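Local coordinates for protein angel homolog 2 (Homo sapiens, PDB 6RW0) that acts as a 2',3'-cyclic phosphatase in the CCR4 family of deadenylases and probably binds the 3' untranslated regions of mRNA, at residues 148-153 against 173-178; 161-166 against 281-286; 352-357 against 415-420. All blocks are in the same frame, centred on the assembly; numbering follows the deposited sequence.

Contact 1 of 3, residues 148-153 against 173-178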
loop_
_atom_site.group_PDB
_atom_site.type_symbol
_atom_site.label_atom_id
_atom_site.label_comp_id
_atom_site.label_asym_id
_atom_site.label_seq_id
_atom_site.Cartn_x
_atom_site.Cartn_y
_atom_site.Cartn_z
ATOM N N PHE A 148 19.964 -5.786 -4.494
ATOM C CA PHE A 148 19.615 -6.687 -3.375
ATOM C C PHE A 148 19.617 -8.158 -3.774
ATOM O O PHE A 148 19.433 -8.470 -4.924
ATOM C CB PHE A 148 18.162 -6.495 -2.912
ATOM C CG PHE A 148 17.754 -5.102 -2.526
ATOM C CD1 PHE A 148 17.911 -4.660 -1.238
ATOM C CD2 PHE A 148 17.185 -4.253 -3.447
ATOM C CE1 PHE A 148 17.519 -3.389 -0.892
ATOM C CE2 PHE A 148 16.811 -2.974 -3.096
ATOM C CZ PHE A 148 16.971 -2.547 -1.816
ATOM N N SER A 149 19.823 -9.014 -2.782
ATOM C CA SER A 149 19.529 -10.434 -2.889
ATOM C C SER A 149 18.270 -10.754 -2.092
ATOM O O SER A 149 17.938 -10.079 -1.114
ATOM C CB SER A 149 20.663 -11.296 -2.329
ATOM O OG SER A 149 21.860 -11.144 -3.078
ATOM N N LEU A 150 17.582 -11.808 -2.500
ATOM C CA LEU A 150 16.333 -12.203 -1.869
ATOM C C LEU A 150 16.610 -13.227 -0.778
ATOM O O LEU A 150 17.187 -14.285 -1.046
ATOM C CB LEU A 150 15.437 -12.811 -2.937
ATOM C CG LEU A 150 14.053 -13.283 -2.519
ATOM C CD1 LEU A 150 13.255 -12.180 -1.865
ATOM C CD2 LEU A 150 13.380 -13.817 -3.773
ATOM N N LEU A 151 16.168 -12.927 0.442
ATOM C CA LEU A 151 16.302 -13.878 1.538
ATOM C C LEU A 151 15.045 -14.722 1.734
ATOM O O LEU A 151 15.148 -15.921 2.016
ATOM C CB LEU A 151 16.640 -13.149 2.840
ATOM C CG LEU A 151 17.939 -12.342 2.795
ATOM C CD1 LEU A 151 18.198 -11.690 4.140
ATOM C CD2 LEU A 151 19.097 -13.231 2.406
ATOM N N SER A 152 13.863 -14.122 1.620
ATOM C CA SER A 152 12.636 -14.886 1.782
ATOM C C SER A 152 11.461 -14.168 1.139
ATOM O O SER A 152 11.445 -12.938 1.011
ATOM C CB SER A 152 12.327 -15.164 3.258
ATOM O OG SER A 152 12.090 -13.970 3.969
ATOM N N VAL A 153 10.476 -14.974 0.748
ATOM C CA VAL A 153 9.222 -14.517 0.164
ATOM C C VAL A 153 8.102 -15.018 1.060
ATOM O O VAL A 153 8.001 -16.224 1.322
ATOM C CB VAL A 153 9.054 -15.060 -1.266
ATOM C CG1 VAL A 153 7.751 -14.525 -1.875
ATOM C CG2 VAL A 153 10.262 -14.713 -2.115
ATOM N N LEU A 173 2.050 -9.174 0.730
ATOM C CA LEU A 173 3.295 -9.847 0.380
ATOM C C LEU A 173 4.422 -9.154 1.126
ATOM O O LEU A 173 4.453 -7.922 1.186
ATOM C CB LEU A 173 3.548 -9.812 -1.127
ATOM C CG LEU A 173 4.771 -10.578 -1.623
ATOM C CD1 LEU A 173 4.708 -12.050 -1.335
ATOM C CD2 LEU A 173 4.902 -10.330 -3.134
ATOM N N VAL A 174 5.314 -9.942 1.720
ATOM C CA VAL A 174 6.439 -9.423 2.494
ATOM C C VAL A 174 7.699 -10.102 1.985
ATOM O O VAL A 174 7.780 -11.337 1.971
ATOM C CB VAL A 174 6.264 -9.670 4.003
ATOM C CG1 VAL A 174 7.433 -9.083 4.771
ATOM C CG2 VAL A 174 4.930 -9.085 4.487
ATOM N N LEU A 175 8.675 -9.313 1.550
ATOM C CA LEU A 175 9.968 -9.850 1.161
ATOM C C LEU A 175 11.004 -9.435 2.192
ATOM O O LEU A 175 10.924 -8.350 2.775
ATOM C CB LEU A 175 10.430 -9.342 -0.210
ATOM C CG LEU A 175 9.536 -9.567 -1.428
ATOM C CD1 LEU A 175 10.308 -9.275 -2.722
ATOM C CD2 LEU A 175 8.919 -10.943 -1.486
ATOM N N LEU A 176 11.990 -10.292 2.403
ATOM C CA LEU A 176 13.170 -9.930 3.168
ATOM C C LEU A 176 14.330 -9.883 2.183
ATOM O O LEU A 176 14.591 -10.873 1.491
ATOM C CB LEU A 176 13.425 -10.924 4.291
ATOM C CG LEU A 176 14.481 -10.427 5.277
ATOM C CD1 LEU A 176 14.047 -9.203 6.084
ATOM C CD2 LEU A 176 14.859 -11.562 6.220
ATOM N N LEU A 177 14.956 -8.718 2.086
ATOM C CA LEU A 177 16.002 -8.437 1.082
ATOM C C LEU A 177 17.339 -8.137 1.753
ATOM O O LEU A 177 17.332 -7.510 2.761
ATOM C CB LEU A 177 15.596 -7.225 0.242
ATOM C CG LEU A 177 14.266 -7.310 -0.493
ATOM C CD1 LEU A 177 14.027 -6.033 -1.265
ATOM C CD2 LEU A 177 14.222 -8.496 -1.431
ATOM N N GLN A 178 18.439 -8.582 1.164
ATOM C CA GLN A 178 19.784 -8.293 1.686
ATOM C C GLN A 178 20.416 -7.250 0.762
ATOM O O GLN A 178 20.623 -7.562 -0.392
ATOM C CB GLN A 178 20.635 -9.554 1.735
ATOM C CG GLN A 178 22.006 -9.297 2.333
ATOM C CD GLN A 178 21.916 -8.791 3.744
ATOM O OE1 GLN A 178 21.148 -9.284 4.540
ATOM N NE2 GLN A 178 22.672 -7.763 4.056
#
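Residues 148-153 pair with 173-178 as antiparallel neighbours at one end of a mixed beta sheet, joined by backbone bonds and by an apolar seam along one face. Ser149 and Gln178 form a hydrogen-bonded pair, Ser149 N giving its proton to Gln178 O at 2.9 Å while Gln178 N returns one to Ser149 O. Two residues further on, at Leu151, the regularity breaks. Leu151 N donates to Leu176 O at 2.8 Å, and Ser152 N adds a weak second bond to the same oxygen at 3.3 Å, so one carbonyl serves two successive amides; Leu176 N then bonds to Ser152 O. This is a classic beta bulge. It turns CB of Leu151 toward the partner strand, where Leu151 CD1 meets Leu176 CD2 at 3.9 Å and also touches Gln178 OE1.

In the alpha/beta sandwich of the DNase I-like fold, the two faces of this sheet meet different surroundings. Leu150, Val153, Leu175 and Leu177 share the face packed on strand 137-144 of the second sheet, where Phe143 and Ile141 lie. Leu150 CD1 crosses to Leu177 CD2 at 3.8 Å, and Val153 CG1 lies alongside Leu175 CD2. At the start of the strand, Leu177 CD1 sits over one face of the Phe148 ring, 4.1 Å from the centroid and offset toward the rim, a CH-pi contact 13° off the normal. With CG anti to its carbonyl carbon (chi1 -55°), Phe148 brings CG against Leu177 CB and CD1. Its ring also meets that of Phe50. On the other face, Leu176 packs on Val220 of helix 203-220. Ser152 OG comes within 3.3 Å of Leu176 CB but bonds to Asn154 ND2, while Gln178 NE2 reaches Cys186 O.

Contact 2 of 3, residues 161-166 against 281-286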
loop_
_atom_site.group_PDB
_atom_site.type_symbol
_atom_site.label_atom_id
_atom_site.label_comp_id
_atom_site.label_asym_id
_atom_site.label_seq_id
_atom_site.Cartn_x
_atom_site.Cartn_y
_atom_site.Cartn_z
ATOM N N PRO A 161 -11.002 -19.540 5.462
ATOM C CA PRO A 161 -12.272 -20.214 5.329
ATOM C C PRO A 161 -12.839 -20.618 6.694
ATOM O O PRO A 161 -13.985 -20.831 6.751
ATOM C CB PRO A 161 -11.973 -21.426 4.448
ATOM C CG PRO A 161 -10.514 -21.667 4.601
ATOM C CD PRO A 161 -9.887 -20.338 4.985
ATOM N N ASP A 162 -12.003 -20.733 7.718
ATOM C CA ASP A 162 -12.424 -21.150 9.049
ATOM C C ASP A 162 -12.862 -19.991 9.942
ATOM O O ASP A 162 -13.224 -20.228 11.099
ATOM C CB ASP A 162 -11.284 -21.937 9.728
ATOM C CG ASP A 162 -9.961 -21.154 9.797
ATOM O OD1 ASP A 162 -9.636 -20.392 8.859
ATOM O OD2 ASP A 162 -9.228 -21.316 10.796
ATOM N N ILE A 163 -12.851 -18.758 9.440
ATOM C CA ILE A 163 -13.173 -17.561 10.218
ATOM C C ILE A 163 -14.153 -16.735 9.398
ATOM O O ILE A 163 -13.765 -16.125 8.394
ATOM C CB ILE A 163 -11.914 -16.752 10.556
ATOM C CG1 ILE A 163 -10.971 -17.635 11.382
ATOM C CG2 ILE A 163 -12.270 -15.474 11.288
ATOM C CD1 ILE A 163 -9.613 -17.049 11.582
ATOM N N SER A 164 -15.422 -16.711 9.814
ATOM C CA SER A 164 -16.445 -16.073 8.991
ATOM C C SER A 164 -16.140 -14.607 8.720
ATOM O O SER A 164 -16.467 -14.096 7.644
ATOM C CB SER A 164 -17.815 -16.236 9.643
ATOM O OG SER A 164 -18.224 -17.592 9.574
ATOM N N LEU A 165 -15.507 -13.916 9.665
ATOM C CA LEU A 165 -15.178 -12.513 9.463
ATOM C C LEU A 165 -14.343 -12.308 8.211
ATOM O O LEU A 165 -14.522 -11.320 7.484
ATOM C CB LEU A 165 -14.387 -12.022 10.677
ATOM C CG LEU A 165 -13.742 -10.648 10.592
ATOM C CD1 LEU A 165 -14.806 -9.567 10.487
ATOM C CD2 LEU A 165 -12.855 -10.354 11.796
ATOM N N LEU A 166 -13.395 -13.203 7.974
ATOM C CA LEU A 166 -12.352 -13.005 6.972
ATOM C C LEU A 166 -12.731 -13.692 5.663
ATOM O O LEU A 166 -12.051 -14.588 5.170
ATOM C CB LEU A 166 -11.019 -13.503 7.515
ATOM C CG LEU A 166 -10.434 -12.580 8.584
ATOM C CD1 LEU A 166 -9.274 -13.265 9.300
ATOM C CD2 LEU A 166 -9.974 -11.235 8.020
ATOM N N ILE A 281 -11.597 -7.444 18.128
ATOM C CA ILE A 281 -12.127 -7.223 16.787
ATOM C C ILE A 281 -12.305 -8.545 16.059
ATOM O O ILE A 281 -13.283 -8.738 15.326
ATOM C CB ILE A 281 -11.208 -6.267 16.010
ATOM C CG1 ILE A 281 -11.198 -4.881 16.664
ATOM C CG2 ILE A 281 -11.634 -6.182 14.542
ATOM C CD1 ILE A 281 -10.179 -3.914 16.048
ATOM N N TRP A 282 -11.347 -9.444 16.224
ATOM C CA TRP A 282 -11.279 -10.734 15.505
ATOM C C TRP A 282 -11.218 -11.877 16.511
ATOM O O TRP A 282 -10.823 -11.640 17.632
ATOM C CB TRP A 282 -10.070 -10.719 14.554
ATOM C CG TRP A 282 -8.745 -10.571 15.231
ATOM C CD1 TRP A 282 -8.055 -11.520 15.922
ATOM C CD2 TRP A 282 -7.943 -9.388 15.273
ATOM N NE1 TRP A 282 -6.887 -11.003 16.394
ATOM C CE2 TRP A 282 -6.791 -9.697 16.021
ATOM C CE3 TRP A 282 -8.090 -8.103 14.756
ATOM C CZ2 TRP A 282 -5.793 -8.766 16.250
ATOM C CZ3 TRP A 282 -7.102 -7.182 14.988
ATOM C CH2 TRP A 282 -5.975 -7.512 15.732
ATOM N N PRO A 283 -11.638 -13.093 16.147
ATOM C CA PRO A 283 -11.666 -14.176 17.104
ATOM C C PRO A 283 -10.308 -14.799 17.463
ATOM O O PRO A 283 -9.391 -14.656 16.750
ATOM C CB PRO A 283 -12.589 -15.201 16.440
ATOM C CG PRO A 283 -12.382 -14.983 14.983
ATOM C CD PRO A 283 -12.234 -13.486 14.868
ATOM N N PRO A 284 -10.224 -15.561 18.569
ATOM C CA PRO A 284 -8.982 -16.201 18.976
ATOM C C PRO A 284 -8.400 -17.213 17.983
ATOM O O PRO A 284 -7.230 -17.372 17.981
ATOM C CB PRO A 284 -9.296 -16.955 20.274
ATOM C CG PRO A 284 -10.717 -16.654 20.614
ATOM C CD PRO A 284 -11.293 -15.755 19.550
ATOM N N ASN A 285 -9.204 -17.808 17.098
ATOM C CA ASN A 285 -8.697 -18.800 16.119
ATOM C C ASN A 285 -7.870 -18.139 15.000
ATOM O O ASN A 285 -7.325 -18.870 14.237
ATOM C CB ASN A 285 -9.759 -19.798 15.649
ATOM C CG ASN A 285 -10.883 -19.211 14.841
ATOM O OD1 ASN A 285 -11.309 -18.111 15.112
ATOM N ND2 ASN A 285 -11.386 -19.978 13.898
ATOM N N LEU A 286 -7.843 -16.813 14.864
ATOM C CA LEU A 286 -6.910 -16.129 13.949
ATOM C C LEU A 286 -5.468 -16.357 14.424
ATOM O O LEU A 286 -4.601 -16.430 13.600
ATOM C CB LEU A 286 -7.236 -14.638 13.865
ATOM C CG LEU A 286 -6.412 -13.892 12.823
ATOM C CD1 LEU A 286 -6.516 -14.572 11.477
ATOM C CD2 LEU A 286 -6.825 -12.442 12.711
HETATM O O HOH W 1 -9.819 -22.382 13.205
#
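Ile163, Leu165 and Leu166 pack against Trp282, Pro283, Asn285 and Leu286 where two surface loops of the DNase I-like domain meet, each shaped by a short turn. Leu166 N bonds to Ile163 O across one turn, and Leu286 N to Pro283 O across the other, where residues 284-286 form a 3-10 segment.

Most of the contact is apolar. Ile163 sends its two branches to different partners: CG2, anti to the backbone N, lies 3.7 Å from Pro283 CG, whereas CD1, at the end of the other branch, approaches Leu286 CA at 3.7 Å. Leu286 CD1 is shared, touching Ile163 CD1 and meeting Leu166 CD1 at 3.7 Å, with the Leu166 and Leu286 side chains crossing at about a right angle. Leu165 contributes its CD2 methyl, which sits 3.9 Å from Trp282 CB. The indole itself leads away from residues 161-166 toward Thr208 and Ala211 of helix 203-220, and its NE1 bonds to Ile288 O. The side chains of Asn285 and Ile163 reach toward each other tip to tip, the amide ND2 resting 3.5 Å from Ile163 CG1.

Polar contacts gather at the more open end. Asn285 ND2 makes a weak bond to Asp162 O at 3.4 Å. Asp162 OD2 forms a salt bridge with Arg160 NH2, which also places a weak bond on Asn285 O. One water ties the Asp162 and Asn285 side chains together, donating to Asp162 OD2 at 2.7 Å and accepting from Asn285 ND2 at 3.0 Å.

Contact 3 of 3, residues 352-357 against 415-420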
loop_
_atom_site.group_PDB
_atom_site.type_symbol
_atom_site.label_atom_id
_atom_site.label_comp_id
_atom_site.label_asym_id
_atom_site.label_seq_id
_atom_site.Cartn_x
_atom_site.Cartn_y
_atom_site.Cartn_z
ATOM N N VAL A 352 -3.785 14.180 -2.800
ATOM C CA VAL A 352 -4.566 13.017 -3.204
ATOM C C VAL A 352 -3.647 12.043 -3.927
ATOM O O VAL A 352 -2.613 12.431 -4.482
ATOM C CB VAL A 352 -5.805 13.354 -4.069
ATOM C CG1 VAL A 352 -6.709 14.327 -3.333
ATOM C CG2 VAL A 352 -5.390 13.881 -5.434
ATOM N N THR A 353 -4.007 10.760 -3.870
ATOM C CA THR A 353 -3.302 9.702 -4.592
ATOM C C THR A 353 -4.197 8.971 -5.586
ATOM O O THR A 353 -3.701 8.105 -6.316
ATOM C CB THR A 353 -2.654 8.686 -3.629
ATOM O OG1 THR A 353 -3.648 7.922 -2.928
ATOM C CG2 THR A 353 -1.752 9.385 -2.635
ATOM N N THR A 354 -5.492 9.284 -5.635
ATOM C CA THR A 354 -6.441 8.667 -6.562
ATOM C C THR A 354 -7.481 9.714 -6.924
ATOM O O THR A 354 -7.784 10.591 -6.115
ATOM C CB THR A 354 -7.054 7.408 -5.930
ATOM O OG1 THR A 354 -7.824 6.693 -6.904
ATOM C CG2 THR A 354 -7.966 7.741 -4.762
ATOM N N CYS A 355 -8.007 9.651 -8.155
ATOM C CA CYS A 355 -8.958 10.682 -8.601
ATOM C C CYS A 355 -9.801 10.177 -9.774
ATOM O O CYS A 355 -9.438 10.373 -10.938
ATOM C CB CYS A 355 -8.274 11.980 -8.991
ATOM S SG CYS A 355 -9.420 13.338 -9.474
ATOM N N HIS A 356 -10.965 9.613 -9.462
ATOM C CA HIS A 356 -11.898 9.209 -10.507
ATOM C C HIS A 356 -13.257 9.861 -10.294
ATOM O O HIS A 356 -13.370 10.805 -9.505
ATOM C CB HIS A 356 -11.964 7.684 -10.654
ATOM C CG HIS A 356 -12.379 6.949 -9.420
ATOM N ND1 HIS A 356 -13.508 7.268 -8.701
ATOM C CD2 HIS A 356 -11.835 5.867 -8.809
ATOM C CE1 HIS A 356 -13.636 6.427 -7.687
ATOM N NE2 HIS A 356 -12.632 5.568 -7.732
ATOM N N SER A 357 -14.285 9.402 -10.989
ATOM C CA SER A 357 -15.607 10.067 -11.002
ATOM C C SER A 357 -16.218 10.130 -9.601
ATOM O O SER A 357 -17.008 11.009 -9.387
ATOM C CB SER A 357 -16.546 9.410 -11.976
ATOM O OG SER A 357 -16.231 9.764 -13.313
ATOM N N SER A 415 -1.844 6.802 -16.713
ATOM C CA SER A 415 -2.678 5.691 -17.163
ATOM C C SER A 415 -3.189 4.800 -16.036
ATOM O O SER A 415 -3.669 3.692 -16.301
ATOM C CB SER A 415 -1.975 4.877 -18.250
ATOM O OG SER A 415 -2.028 5.580 -19.486
ATOM N N SER A 416 -3.164 5.279 -14.799
ATOM C CA SER A 416 -3.890 4.658 -13.706
ATOM C C SER A 416 -4.818 5.691 -13.070
ATOM O O SER A 416 -4.656 6.899 -13.275
ATOM C CB SER A 416 -2.918 4.109 -12.658
ATOM O OG SER A 416 -3.644 3.656 -11.543
ATOM N N ASP A 417 -5.812 5.212 -12.314
ATOM C CA ASP A 417 -6.612 6.104 -11.478
ATOM C C ASP A 417 -5.912 6.450 -10.168
ATOM O O ASP A 417 -6.471 7.204 -9.364
ATOM C CB ASP A 417 -8.057 5.617 -11.264
ATOM C CG ASP A 417 -8.162 4.279 -10.581
ATOM O OD1 ASP A 417 -7.155 3.561 -10.484
ATOM O OD2 ASP A 417 -9.291 3.948 -10.145
ATOM N N HIS A 418 -4.698 5.953 -9.956
ATOM C CA HIS A 418 -3.856 6.386 -8.855
ATOM C C HIS A 418 -2.590 7.034 -9.391
ATOM O O HIS A 418 -2.195 6.831 -10.545
ATOM C CB HIS A 418 -3.412 5.214 -7.964
ATOM C CG HIS A 418 -4.534 4.524 -7.272
ATOM N ND1 HIS A 418 -4.661 4.494 -5.899
ATOM C CD2 HIS A 418 -5.598 3.848 -7.762
ATOM C CE1 HIS A 418 -5.751 3.823 -5.576
ATOM N NE2 HIS A 418 -6.342 3.423 -6.690
ATOM N N LEU A 419 -1.929 7.844 -8.513
ATOM C CA LEU A 419 -0.594 8.330 -8.801
ATOM C C LEU A 419 0.451 7.442 -8.141
ATOM O O LEU A 419 0.217 6.903 -7.053
ATOM C CB LEU A 419 -0.416 9.729 -8.216
ATOM C CG LEU A 419 -1.302 10.819 -8.806
ATOM C CD1 LEU A 419 -1.128 12.124 -8.025
ATOM C CD2 LEU A 419 -0.985 11.043 -10.257
ATOM N N PRO A 420 1.625 7.277 -8.756
ATOM C CA PRO A 420 2.705 6.548 -8.078
ATOM C C PRO A 420 3.341 7.391 -6.984
ATOM O O PRO A 420 3.545 8.597 -7.146
ATOM C CB PRO A 420 3.703 6.253 -9.204
ATOM C CG PRO A 420 3.473 7.357 -10.197
ATOM C CD PRO A 420 2.000 7.683 -10.128
#
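Thr354 and His418 lie at the close-packed centre of this buried contact, where the weakly bonded strand about 354-356 meets the loop leading into strand 421-428 through a single backbone bridge. Their side chains run side by side and point the same way. Thr354 has OG1 anti to its backbone N (chi1 -171°), which sets that oxygen 3.6 Å above the plane of the His418 imidazole, over its centre; Thr354 CB makes a CH-pi contact on the same ring. The hydroxyl donates to Asp417 O at 2.9 Å from well above the carbonyl plane. Cys355 N reaches this oxygen too, at 3.1 Å and nearly along the C=O axis, so two donors grip one carbonyl. In the other direction Leu419 N bonds to Thr353 O at 2.8 Å, and His418 CA adds a CA-H...O contact to that oxygen.

Packing is looser toward the ends. Leu419 CD1 stands 3.9 Å from Val352 O, a buried oxygen without a polar partner. On the partly exposed side, the edge of the His356 ring faces Asp417 OD2, with CD2 3.5 Å from it and the ring and carboxylate planes 28° apart. That contact is no hydrogen bond: Asp417 OD2 bonds to Tyr72 OH, and His356 ND1 accepts from Arg358 N.

Ser416 OG accepts from His418 N at 3.0 Å, an ST turn that fixes the backbone just ahead of the imidazole, while His418 ND1 bonds to Asp364 OD2. With the His418 side chain about 4 Å from the bound magnesium ion, Ser416-Asp417-His418 matches the Ser-Asp-His motif at the metal site of the endonuclease/exonuclease/phosphatase fold.

In the fold
Contacts 1 and 3 reach the same mixed sheet from opposite sides of the chain's centre, their own centres 29 Å apart. Contact 1 is a partly buried pairing of two long strands, leucine-rich and held by backbone bonds that include a beta bulge, whereas contact 3 is buried, more polar and placed beside the magnesium ion. Contact 2 lies farthest from the chain's centre, about 23 Å away, and joins loops mainly through aliphatic side chains, with a weak bond and one bridging water at its edge. Contacts 1 and 2 alternate along the chain: residues 161-166 belong to the connection between the paired strands of contact 1. Helix 203-220 packs against both of these contacts, which nevertheless do not touch.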